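Local coordinates for protein EmGH1 (Erythrobacter marinus, PDB 5Z87) that probably hydrolyses beta-glucosides as a beta-glucosidase of glycosyl hydrolase family 3, releasing terminal glucose units, at residues A[124-129]-A[378-383]; A[214-219]-A[228-233]; A[273-278]-A[307-312]; A[336-341]-A[370-375]. All coordinates share one frame; numbering follows the deposited sequence.

Interaction 1 (A[124-129]-A[378-383])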
loop_
_atom_site.group_PDB
_atom_site.type_symbol
_atom_site.label_atom_id
_atom_site.label_comp_id
_atom_site.label_asym_id
_atom_site.label_seq_id
_atom_site.Cartn_x
_atom_site.Cartn_y
_atom_site.Cartn_z
ATOM N N PRO A 124 -27.004 26.125 25.878
ATOM C CA PRO A 124 -26.656 26.656 24.556
ATOM C C PRO A 124 -26.100 25.553 23.658
ATOM O O PRO A 124 -25.768 24.452 24.100
ATOM C CB PRO A 124 -25.591 27.726 24.861
ATOM C CG PRO A 124 -25.483 27.779 26.388
ATOM C CD PRO A 124 -25.967 26.445 26.873
ATOM N N ALA A 125 -26.020 25.869 22.372
ATOM C CA ALA A 125 -25.411 24.971 21.400
ATOM C C ALA A 125 -23.890 25.087 21.417
ATOM O O ALA A 125 -23.333 26.158 21.669
ATOM C CB ALA A 125 -25.935 25.284 20.000
ATOM N N PHE A 126 -23.209 23.962 21.174
ATOM C CA PHE A 126 -21.851 24.047 20.647
ATOM C C PHE A 126 -21.935 24.665 19.256
ATOM O O PHE A 126 -22.849 24.364 18.485
ATOM C CB PHE A 126 -21.177 22.667 20.570
ATOM C CG PHE A 126 -20.283 22.353 21.752
ATOM C CD1 PHE A 126 -19.276 23.225 22.140
ATOM C CD2 PHE A 126 -20.461 21.189 22.484
ATOM C CE1 PHE A 126 -18.463 22.936 23.237
ATOM C CE2 PHE A 126 -19.641 20.894 23.586
ATOM C CZ PHE A 126 -18.648 21.766 23.956
ATOM N N VAL A 127 -21.017 25.570 18.957
ATOM C CA VAL A 127 -20.937 26.210 17.650
ATOM C C VAL A 127 -19.595 25.784 17.072
ATOM O O VAL A 127 -18.548 26.309 17.472
ATOM C CB VAL A 127 -21.058 27.737 17.736
ATOM C CG1 VAL A 127 -20.935 28.371 16.348
ATOM C CG2 VAL A 127 -22.381 28.120 18.386
ATOM N N PHE A 128 -19.616 24.822 16.152
ATOM C CA PHE A 128 -18.392 24.188 15.663
ATOM C C PHE A 128 -17.948 24.860 14.371
ATOM O O PHE A 128 -18.744 25.000 13.434
ATOM C CB PHE A 128 -18.602 22.687 15.422
ATOM C CG PHE A 128 -18.731 21.870 16.676
ATOM C CD1 PHE A 128 -17.669 21.757 17.558
ATOM C CD2 PHE A 128 -19.909 21.187 16.958
ATOM C CE1 PHE A 128 -17.770 20.992 18.716
ATOM C CE2 PHE A 128 -20.018 20.411 18.100
ATOM C CZ PHE A 128 -18.942 20.330 18.996
ATOM N N GLU A 129 -16.685 25.269 14.317
ATOM C CA GLU A 129 -16.109 25.819 13.093
ATOM C C GLU A 129 -14.851 25.026 12.748
ATOM O O GLU A 129 -14.440 24.135 13.493
ATOM C CB GLU A 129 -15.821 27.317 13.247
ATOM C CG GLU A 129 -17.083 28.152 13.566
ATOM C CD GLU A 129 -17.995 28.335 12.370
ATOM O OE1 GLU A 129 -19.153 28.768 12.565
ATOM O OE2 GLU A 129 -17.568 28.039 11.227
ATOM N N ALA A 378 -20.858 17.852 29.906
ATOM C CA ALA A 378 -19.646 18.162 30.656
ATOM C C ALA A 378 -18.708 19.027 29.829
ATOM O O ALA A 378 -18.085 19.964 30.351
ATOM C CB ALA A 378 -18.954 16.872 31.099
ATOM N N ALA A 379 -18.621 18.746 28.524
ATOM C CA ALA A 379 -17.790 19.567 27.656
ATOM C C ALA A 379 -18.335 20.987 27.584
ATOM O O ALA A 379 -17.566 21.957 27.618
ATOM C CB ALA A 379 -17.699 18.939 26.258
ATOM N N LYS A 380 -19.663 21.130 27.517
ATOM C CA LYS A 380 -20.253 22.468 27.459
ATOM C C LYS A 380 -19.955 23.261 28.734
ATOM O O LYS A 380 -19.581 24.437 28.668
ATOM C CB LYS A 380 -21.759 22.369 27.210
ATOM C CG LYS A 380 -22.103 21.806 25.855
ATOM C CD LYS A 380 -23.594 21.757 25.589
ATOM C CE LYS A 380 -23.839 21.647 24.072
ATOM N NZ LYS A 380 -25.279 21.519 23.691
ATOM N N PHE A 381 -20.093 22.631 29.901
ATOM C CA PHE A 381 -19.725 23.309 31.139
ATOM C C PHE A 381 -18.262 23.737 31.110
ATOM O O PHE A 381 -17.940 24.904 31.371
ATOM C CB PHE A 381 -20.023 22.403 32.345
ATOM C CG PHE A 381 -21.491 22.382 32.743
ATOM C CD1 PHE A 381 -22.110 23.530 33.247
ATOM C CD2 PHE A 381 -22.250 21.224 32.615
ATOM C CE1 PHE A 381 -23.464 23.528 33.602
ATOM C CE2 PHE A 381 -23.604 21.206 32.977
ATOM C CZ PHE A 381 -24.213 22.362 33.470
ATOM N N LYS A 382 -17.366 22.813 30.731
ATOM C CA LYS A 382 -15.935 23.110 30.668
ATOM C C LYS A 382 -15.629 24.287 29.738
ATOM O O LYS A 382 -14.733 25.095 30.021
ATOM C CB LYS A 382 -15.165 21.857 30.217
ATOM C CG LYS A 382 -13.641 22.057 30.154
ATOM C CD LYS A 382 -12.854 20.735 30.279
ATOM C CE LYS A 382 -11.355 20.996 30.306
ATOM N NZ LYS A 382 -10.526 19.751 30.407
ATOM N N CYS A 383 -16.346 24.395 28.617
ATOM C CA CYS A 383 -16.128 25.499 27.696
ATOM C C CYS A 383 -16.840 26.772 28.119
ATOM O O CYS A 383 -16.751 27.772 27.400
ATOM C CB CYS A 383 -16.569 25.108 26.283
ATOM S SG CYS A 383 -15.533 23.772 25.611
#

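Interaction 2 (A[214-219]-A[228-233])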
loop_
_atom_site.group_PDB
_atom_site.type_symbol
_atom_site.label_atom_id
_atom_site.label_comp_id
_atom_site.label_asym_id
_atom_site.label_seq_id
_atom_site.Cartn_x
_atom_site.Cartn_y
_atom_site.Cartn_z
ATOM N N GLY A 214 -2.664 25.486 22.261
ATOM C CA GLY A 214 -2.948 26.809 21.736
ATOM C C GLY A 214 -4.432 27.099 21.616
ATOM O O GLY A 214 -4.887 28.192 21.957
ATOM N N LEU A 215 -5.207 26.129 21.127
ATOM C CA LEU A 215 -6.635 26.358 20.924
ATOM C C LEU A 215 -7.423 26.297 22.234
ATOM O O LEU A 215 -8.388 27.045 22.413
ATOM C CB LEU A 215 -7.190 25.343 19.922
ATOM C CG LEU A 215 -6.921 25.621 18.440
ATOM C CD1 LEU A 215 -7.285 24.396 17.592
ATOM C CD2 LEU A 215 -7.694 26.855 17.968
ATOM N N GLN A 216 -7.040 25.404 23.148
ATOM C CA GLN A 216 -7.766 25.194 24.394
ATOM C C GLN A 216 -7.116 25.866 25.591
ATOM O O GLN A 216 -7.772 26.008 26.628
ATOM C CB GLN A 216 -7.891 23.694 24.711
ATOM C CG GLN A 216 -8.780 22.897 23.764
ATOM C CD GLN A 216 -9.189 21.533 24.327
ATOM O OE1 GLN A 216 -10.143 20.910 23.845
ATOM N NE2 GLN A 216 -8.471 21.067 25.353
ATOM N N GLY A 217 -5.849 26.260 25.486
ATOM C CA GLY A 217 -5.063 26.610 26.649
ATOM C C GLY A 217 -4.437 25.381 27.279
ATOM O O GLY A 217 -4.761 24.232 26.965
ATOM N N ALA A 218 -3.511 25.638 28.194
ATOM C CA ALA A 218 -2.915 24.568 28.970
ATOM C C ALA A 218 -4.006 23.816 29.738
ATOM O O ALA A 218 -4.989 24.421 30.171
ATOM C CB ALA A 218 -1.879 25.148 29.930
ATOM N N PRO A 219 -3.866 22.498 29.909
ATOM C CA PRO A 219 -4.937 21.715 30.550
ATOM C C PRO A 219 -5.414 22.363 31.844
ATOM O O PRO A 219 -4.611 22.745 32.696
ATOM C CB PRO A 219 -4.276 20.358 30.824
ATOM C CG PRO A 219 -3.071 20.308 29.953
ATOM C CD PRO A 219 -2.633 21.715 29.717
ATOM N N ILE A 228 -11.212 27.585 22.797
ATOM C CA ILE A 228 -12.266 26.748 22.232
ATOM C C ILE A 228 -11.840 25.290 22.362
ATOM O O ILE A 228 -10.659 24.977 22.514
ATOM C CB ILE A 228 -12.562 27.089 20.748
ATOM C CG1 ILE A 228 -11.394 26.644 19.845
ATOM C CG2 ILE A 228 -12.834 28.586 20.575
ATOM C CD1 ILE A 228 -11.654 26.813 18.336
ATOM N N ALA A 229 -12.819 24.396 22.285
ATOM C CA ALA A 229 -12.547 22.965 22.328
ATOM C C ALA A 229 -11.985 22.462 20.996
ATOM O O ALA A 229 -12.448 22.851 19.915
ATOM C CB ALA A 229 -13.825 22.194 22.678
ATOM N N THR A 230 -10.981 21.596 21.082
ATOM C CA THR A 230 -10.463 20.860 19.931
ATOM C C THR A 230 -11.200 19.534 19.787
ATOM O O THR A 230 -11.572 18.905 20.782
ATOM C CB THR A 230 -8.965 20.570 20.085
ATOM O OG1 THR A 230 -8.730 19.914 21.338
ATOM C CG2 THR A 230 -8.159 21.844 20.047
ATOM N N SER A 231 -11.402 19.107 18.540
ATOM C CA SER A 231 -11.843 17.748 18.222
ATOM C C SER A 231 -10.780 17.116 17.321
ATOM O O SER A 231 -10.823 17.253 16.096
ATOM C CB SER A 231 -13.220 17.737 17.552
ATOM O OG SER A 231 -14.066 18.720 18.119
ATOM N N VAL A 232 -9.824 16.409 17.919
ATOM C CA VAL A 232 -8.727 15.859 17.132
ATOM C C VAL A 232 -9.261 14.774 16.203
ATOM O O VAL A 232 -10.116 13.962 16.587
ATOM C CB VAL A 232 -7.617 15.340 18.059
ATOM C CG1 VAL A 232 -6.963 16.513 18.777
ATOM C CG2 VAL A 232 -8.200 14.369 19.084
ATOM N N LYS A 233 -8.785 14.780 14.958
ATOM C CA LYS A 233 -9.335 13.933 13.912
ATOM C C LYS A 233 -8.184 13.452 13.033
ATOM O O LYS A 233 -7.092 14.025 13.071
ATOM C CB LYS A 233 -10.389 14.701 13.108
ATOM C CG LYS A 233 -9.827 15.915 12.386
ATOM C CD LYS A 233 -10.891 16.654 11.611
ATOM C CE LYS A 233 -10.250 17.623 10.609
ATOM N NZ LYS A 233 -11.226 18.635 10.051
#

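Interaction 3 (A[273-278]-A[307-312])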
loop_
_atom_site.group_PDB
_atom_site.type_symbol
_atom_site.label_atom_id
_atom_site.label_comp_id
_atom_site.label_asym_id
_atom_site.label_seq_id
_atom_site.Cartn_x
_atom_site.Cartn_y
_atom_site.Cartn_z
ATOM N N GLY A 273 -5.097 17.301 26.880
ATOM C CA GLY A 273 -6.451 17.425 27.387
ATOM C C GLY A 273 -7.485 17.844 26.371
ATOM O O GLY A 273 -8.445 18.539 26.731
ATOM N N SER A 274 -7.308 17.461 25.104
ATOM C CA SER A 274 -8.334 17.687 24.094
ATOM C C SER A 274 -9.696 17.246 24.622
ATOM O O SER A 274 -9.834 16.160 25.181
ATOM C CB SER A 274 -7.975 16.924 22.805
ATOM O OG SER A 274 -8.969 17.073 21.793
ATOM N N ILE A 275 -10.696 18.106 24.457
ATOM C CA ILE A 275 -12.032 17.831 24.967
ATOM C C ILE A 275 -12.813 16.960 23.991
ATOM O O ILE A 275 -13.638 16.134 24.402
ATOM C CB ILE A 275 -12.754 19.171 25.246
ATOM C CG1 ILE A 275 -12.128 19.905 26.427
ATOM C CG2 ILE A 275 -14.247 18.985 25.507
ATOM C CD1 ILE A 275 -12.673 21.326 26.596
ATOM N N GLY A 276 -12.589 17.136 22.687
ATOM C CA GLY A 276 -13.303 16.399 21.673
ATOM C C GLY A 276 -12.378 15.545 20.815
ATOM O O GLY A 276 -11.144 15.672 20.847
ATOM N N LEU A 277 -13.004 14.669 20.032
ATOM C CA LEU A 277 -12.318 13.770 19.112
ATOM C C LEU A 277 -13.309 13.399 18.026
ATOM O O LEU A 277 -14.484 13.155 18.327
ATOM C CB LEU A 277 -11.809 12.514 19.828
ATOM C CG LEU A 277 -11.246 11.381 18.956
ATOM C CD1 LEU A 277 -10.052 10.767 19.658
ATOM C CD2 LEU A 277 -12.295 10.312 18.683
ATOM N N MET A 278 -12.843 13.359 16.773
ATOM C CA MET A 278 -13.682 12.953 15.642
ATOM C C MET A 278 -13.166 11.655 15.020
ATOM O O MET A 278 -11.956 11.461 14.887
ATOM C CB MET A 278 -13.743 14.052 14.574
ATOM C CG MET A 278 -14.566 13.693 13.341
ATOM S SD MET A 278 -14.482 14.991 12.079
ATOM C CE MET A 278 -15.506 16.265 12.793
ATOM N N GLU A 307 -12.537 11.584 28.757
ATOM C CA GLU A 307 -13.812 11.971 29.339
ATOM C C GLU A 307 -14.570 12.975 28.488
ATOM O O GLU A 307 -15.670 13.395 28.874
ATOM C CB GLU A 307 -13.589 12.500 30.762
ATOM C CG GLU A 307 -13.391 11.330 31.746
ATOM C CD GLU A 307 -12.813 11.734 33.092
ATOM O OE1 GLU A 307 -12.363 12.891 33.245
ATOM O OE2 GLU A 307 -12.816 10.878 34.004
ATOM N N GLY A 308 -14.053 13.330 27.319
ATOM C CA GLY A 308 -14.716 14.271 26.442
ATOM C C GLY A 308 -15.727 13.593 25.539
ATOM O O GLY A 308 -16.248 12.514 25.835
ATOM N N TYR A 309 -15.994 14.242 24.411
ATOM C CA TYR A 309 -16.978 13.776 23.451
ATOM C C TYR A 309 -16.302 13.231 22.195
ATOM O O TYR A 309 -15.228 13.683 21.785
ATOM C CB TYR A 309 -17.955 14.904 23.064
ATOM C CG TYR A 309 -17.304 16.066 22.353
ATOM C CD1 TYR A 309 -17.154 16.067 20.963
ATOM C CD2 TYR A 309 -16.836 17.163 23.065
ATOM C CE1 TYR A 309 -16.559 17.129 20.308
ATOM C CE2 TYR A 309 -16.228 18.232 22.418
ATOM C CZ TYR A 309 -16.092 18.207 21.036
ATOM O OH TYR A 309 -15.482 19.253 20.379
ATOM N N VAL A 310 -16.955 12.245 21.593
ATOM C CA VAL A 310 -16.618 11.756 20.271
ATOM C C VAL A 310 -17.680 12.280 19.319
ATOM O O VAL A 310 -18.876 11.997 19.487
ATOM C CB VAL A 310 -16.543 10.222 20.232
ATOM C CG1 VAL A 310 -16.448 9.746 18.789
ATOM C CG2 VAL A 310 -15.364 9.732 21.039
ATOM N N VAL A 311 -17.258 13.050 18.335
ATOM C CA VAL A 311 -18.162 13.543 17.300
ATOM C C VAL A 311 -17.910 12.746 16.028
ATOM O O VAL A 311 -16.773 12.355 15.731
ATOM C CB VAL A 311 -17.997 15.059 17.066
ATOM C CG1 VAL A 311 -16.535 15.416 16.757
ATOM C CG2 VAL A 311 -18.928 15.541 15.978
ATOM N N SER A 312 -18.983 12.441 15.310
ATOM C CA SER A 312 -18.830 11.783 14.032
ATOM C C SER A 312 -18.284 12.762 12.999
ATOM O O SER A 312 -18.449 13.981 13.110
ATOM C CB SER A 312 -20.171 11.235 13.549
ATOM O OG SER A 312 -20.914 12.261 12.910
#

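Interaction 4 (A[336-341]-A[370-375])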
loop_
_atom_site.group_PDB
_atom_site.type_symbol
_atom_site.label_atom_id
_atom_site.label_comp_id
_atom_site.label_asym_id
_atom_site.label_seq_id
_atom_site.Cartn_x
_atom_site.Cartn_y
_atom_site.Cartn_z
ATOM N N MET A 336 -25.259 1.024 16.372
ATOM C CA MET A 336 -23.843 0.653 16.346
ATOM C C MET A 336 -22.947 1.826 16.735
ATOM O O MET A 336 -22.050 1.682 17.574
ATOM C CB MET A 336 -23.462 0.129 14.964
ATOM C CG MET A 336 -23.959 -1.270 14.688
ATOM S SD MET A 336 -23.382 -1.866 13.081
ATOM C CE MET A 336 -24.215 -3.455 13.016
ATOM N N GLY A 337 -23.172 3.002 16.130
ATOM C CA GLY A 337 -22.349 4.158 16.467
ATOM C C GLY A 337 -22.433 4.551 17.935
ATOM O O GLY A 337 -21.413 4.831 18.581
ATOM N N LEU A 338 -23.646 4.590 18.485
ATOM C CA LEU A 338 -23.804 5.020 19.873
ATOM C C LEU A 338 -23.165 4.027 20.841
ATOM O O LEU A 338 -22.425 4.422 21.753
ATOM C CB LEU A 338 -25.288 5.218 20.186
ATOM C CG LEU A 338 -25.567 5.990 21.465
ATOM C CD1 LEU A 338 -25.204 7.443 21.262
ATOM C CD2 LEU A 338 -27.043 5.826 21.855
ATOM N N ARG A 339 -23.420 2.726 20.649
ATOM C CA ARG A 339 -22.819 1.741 21.550
ATOM C C ARG A 339 -21.317 1.654 21.357
ATOM O O ARG A 339 -20.585 1.385 22.321
ATOM C CB ARG A 339 -23.434 0.360 21.351
ATOM C CG ARG A 339 -24.920 0.361 21.121
ATOM C CD ARG A 339 -25.689 -0.243 22.247
ATOM N NE ARG A 339 -25.187 -1.557 22.604
ATOM C CZ ARG A 339 -25.531 -2.674 21.981
ATOM N NH1 ARG A 339 -25.024 -3.837 22.380
ATOM N NH2 ARG A 339 -26.382 -2.623 20.965
ATOM N N ALA A 340 -20.837 1.867 20.128
ATOM C CA ALA A 340 -19.395 1.870 19.922
ATOM C C ALA A 340 -18.758 2.993 20.713
ATOM O O ALA A 340 -17.691 2.813 21.307
ATOM C CB ALA A 340 -19.059 1.999 18.434
ATOM N N GLY A 341 -19.410 4.157 20.752
ATOM C CA GLY A 341 -18.870 5.267 21.501
ATOM C C GLY A 341 -18.851 6.608 20.791
ATOM O O GLY A 341 -18.130 7.512 21.221
ATOM N N ARG A 370 -27.847 8.472 27.811
ATOM C CA ARG A 370 -27.376 9.225 28.971
ATOM C C ARG A 370 -25.849 9.287 29.019
ATOM O O ARG A 370 -25.276 10.326 29.379
ATOM C CB ARG A 370 -27.951 8.595 30.249
ATOM C CG ARG A 370 -27.201 8.890 31.546
ATOM C CD ARG A 370 -27.321 10.340 31.926
ATOM N NE ARG A 370 -26.537 10.710 33.109
ATOM C CZ ARG A 370 -27.074 10.957 34.307
ATOM N NH1 ARG A 370 -28.389 10.846 34.475
ATOM N NH2 ARG A 370 -26.301 11.306 35.335
ATOM N N ARG A 371 -25.174 8.184 28.670
ATOM C CA ARG A 371 -23.713 8.210 28.592
ATOM C C ARG A 371 -23.243 9.275 27.605
ATOM O O ARG A 371 -22.363 10.089 27.914
ATOM C CB ARG A 371 -23.182 6.826 28.198
ATOM C CG ARG A 371 -21.651 6.733 28.205
ATOM C CD ARG A 371 -21.164 5.359 27.719
ATOM N NE ARG A 371 -21.446 5.117 26.299
ATOM C CZ ARG A 371 -20.959 4.089 25.604
ATOM N NH1 ARG A 371 -20.160 3.197 26.188
ATOM N NH2 ARG A 371 -21.267 3.950 24.324
ATOM N N ALA A 372 -23.854 9.314 26.424
ATOM C CA ALA A 372 -23.436 10.279 25.415
ATOM C C ALA A 372 -23.796 11.706 25.830
ATOM O O ALA A 372 -22.939 12.602 25.812
ATOM C CB ALA A 372 -24.063 9.918 24.067
ATOM N N ALA A 373 -25.052 11.939 26.232
ATOM C CA ALA A 373 -25.472 13.303 26.565
ATOM C C ALA A 373 -24.688 13.868 27.744
ATOM O O ALA A 373 -24.453 15.080 27.811
ATOM C CB ALA A 373 -26.971 13.351 26.847
ATOM N N GLU A 374 -24.242 13.019 28.668
ATOM C CA GLU A 374 -23.527 13.557 29.812
ATOM C C GLU A 374 -22.136 14.030 29.409
ATOM O O GLU A 374 -21.667 15.061 29.904
ATOM C CB GLU A 374 -23.461 12.528 30.949
ATOM C CG GLU A 374 -22.960 13.156 32.247
ATOM C CD GLU A 374 -23.019 12.223 33.448
ATOM O OE1 GLU A 374 -24.018 11.471 33.579
ATOM O OE2 GLU A 374 -22.056 12.254 34.256
ATOM N N ARG A 375 -21.468 13.297 28.505
ATOM C CA ARG A 375 -20.178 13.744 27.977
ATOM C C ARG A 375 -20.310 15.109 27.321
ATOM O O ARG A 375 -19.515 16.024 27.584
ATOM C CB ARG A 375 -19.632 12.725 26.965
ATOM C CG ARG A 375 -19.138 11.442 27.579
ATOM C CD ARG A 375 -19.379 10.256 26.671
ATOM N NE ARG A 375 -18.705 9.069 27.184
ATOM C CZ ARG A 375 -18.613 7.911 26.538
ATOM N NH1 ARG A 375 -19.156 7.761 25.337
ATOM N NH2 ARG A 375 -17.979 6.896 27.103
HETATM O O HOH W 1 -23.156 6.093 24.638
#

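Interaction 1 (A[124-129]-A[378-383])
In the TIM-barrel-like N-terminal domain of this family 3 glycosidase, the start of strand 126-129 meets the last turn of helix 366-382 chiefly through Phe126 and Lys380, with Pro124 just before the strand and Cys383 just after the helix. The aliphatic part of Lys380 crosses the Phe126 side chain at a slant: CG lies 3.5 Å from Phe126 CE2, and CE approaches Phe126 CD2. Beyond CG the lysine chain is extended, which carries NZ past the ring to Pro124 O at 3.0 Å; this hydrogen bond lies in the carbonyl plane, with a C=O...N angle of 150°. The same ammonium also binds Gln62 OE1 and Gly90 O, so three oxygens grip a buried charge. A methionine in place of Lys380 would probably leave Pro124 O, Gly90 O and Gln62 OE1 without this donor. Ala379 CB lies at the ring edge, in its plane, 3.8 Å from Phe126 CZ, while Cys383 SG, also at the edge, is 3.9 Å from Phe126 CE1, a sulfur-aromatic contact. Strand 126-129 is hydrogen-bonded to strands 91-93 and 176-177, helix 101-116 packs on Pro124 and Val127, and helix 43-51 lies against Ala378 and Phe381.

Interaction 2 (A[214-219]-A[228-233])
Gln216 and Thr230 meet through the amide oxygen of the glutamine. Thr230 N donates to Gln216 OE1 at 3.0 Å, nearly straight at 166°, with the donor tilted 19° from the amide plane. Thr230 OG1 is also 3.0 Å from Gln216 OE1, at best a weak bond, and is hydrogen-bonded to Ser274 OG. In Gln216, chi1 (-68°) sets CG anti to the carbonyl carbon, 3.1 Å from Ile228 O, and the extended chain beyond it carries the amide to Thr230. Thr230 also turns its methyl, CG2, to Leu215, 3.6 Å from Leu215 CB and equally near CD1, and the other leucine branch, CD2, touches Ile228 CD1 at 4.0 Å. Backbone joins backbone where Ile228 N donates to Leu215 O at 2.9 Å. This is the return of a parallel alpha/beta barrel, in which the end of helix 201-216 leads through a short connection into strand 229-235; Gly217, with positive phi, leads the chain out of the helix. Further out, the same glutamine amide reaches the neighbouring strand's entry: OE1 also accepts from Ile275 N and NE2 donates to Gly273 O. An alanine at Gln216 would probably leave the Thr230 and Ile275 amides and the Gly273 carbonyl without these partners. Helix 155-171 packs on Leu215 and Ile228, and Cys177 of strand 176-177 touches both. At the other end of the strand segment, Lys233 NZ enters the ligand pocket, hydrogen-bonded to Phe178 O and to the bound dithiothreitol.

Interaction 3 (A[273-278]-A[307-312])
Tyr309 lays its ring over the backbone of Gly276, whose CA stands 3.4 Å above the ring plane, offset toward the rim, in a CH-pi contact. Chi1 (64°) sets Tyr309 CG between the backbone N and carbonyl carbon, from where the ring lies over Gly276. A CB on Gly276 would run into this ring. Ile275 CG2 adds an aliphatic contact, 3.7 Å from Tyr309 CE2, and Val311 CG1 sits at the ring edge, in plane. Val311 CG1 also packs against Met278 CB. On the other face of the sheet Leu277 and Val310 lie side by side, pointing the same way, with Leu277 CD2 3.9 Å from Val310 CG2, and Leu300 of helix 293-303 packs on both. The two segments are neighbouring parallel strands of the barrel, 276-278 beside 309-311, with axes 4.6 Å apart at an angle of 28°. Leu277, paired with Val310, bonds to the residues flanking it: Val311 N donates to Leu277 O at 2.8 Å, whereas Leu277 N to Tyr309 O is weak, its angle at hydrogen only 125°. Tyr309 N binds Ile275 O at 3.0 Å. At the polar edge, Ser274 OG donates to Gly276 O at 2.8 Å, while Tyr309 OH is hydrogen-bonded to Ser231 OG of strand 229-235. Toward the ligand pocket, Met278 touches Phe178 and Asp313, and its side chain comes within about 4 Å of the bound dithiothreitol.

Interaction 4 (A[336-341]-A[370-375])
Helix segments 336-340 and 370-375 approach to 10.6 Å between axes at 67°, with Leu338 and Ala372 nearest in backbone. At that separation the apolar contact is slight: Leu338 CD1 meets Ala372 CB at 3.9 Å. Arg371 spans the rest. Its CG is anti to the backbone N (chi1 -175°), and a bend at chi3 turns NE out of the line of the extended first part of the chain. NH2 then reaches two successive carbonyls at the end of helix 330-340, Leu338 O at 2.9 Å and Arg339 O at 3.3 Å. Both oxygens lie at the edge of the guanidinium, near its plane, and both bonds are weak, the first strongly bent at 121°. Arg371 NE donates to a water at 2.6 Å, which in turn makes a weak bond to Leu338 O. The positive charge thus faces the carbonyl end of a helix, which would probably favour it electrostatically. Arg375 lies with one guanidinium face over Arg371 CG, and its NH1 forms a salt bridge with Asp343, just beyond the helix end. Arg370 grips Glu374 OE1 side-on along the same helix, NE at 2.7 Å. Gly341, with positive phi, ends helix 330-340. The arrangement is that of neighbouring outer helices of the barrel domain, joined at a helix C-terminus by an arginine that donates weakly to two carbonyls, away from the ligand pocket.

Three of the contacts reach the same parallel sheet, and all belong to the N-terminal domain. Interactions 1, 2 and 3 are buried; interaction 4 lies among partly exposed helices at the domain's outside. Interactions 2 and 3 meet where strands 229-235 and 276-279 lie side by side, linked by Ser231 with Tyr309 and by Thr230 O with Gly276 N. Interactions 1 and 4 share helix 366-382: near its end it packs on the sheet, touching Ile275 and Tyr309 of interaction 3, while an earlier turn binds a neighbouring helix. Chemistry follows place: strand pairing and ring packing in interaction 3, a buried amide in interaction 2, a buried ammonium in interaction 1, and weak, partly water-mediated arginine bonds in interaction 4.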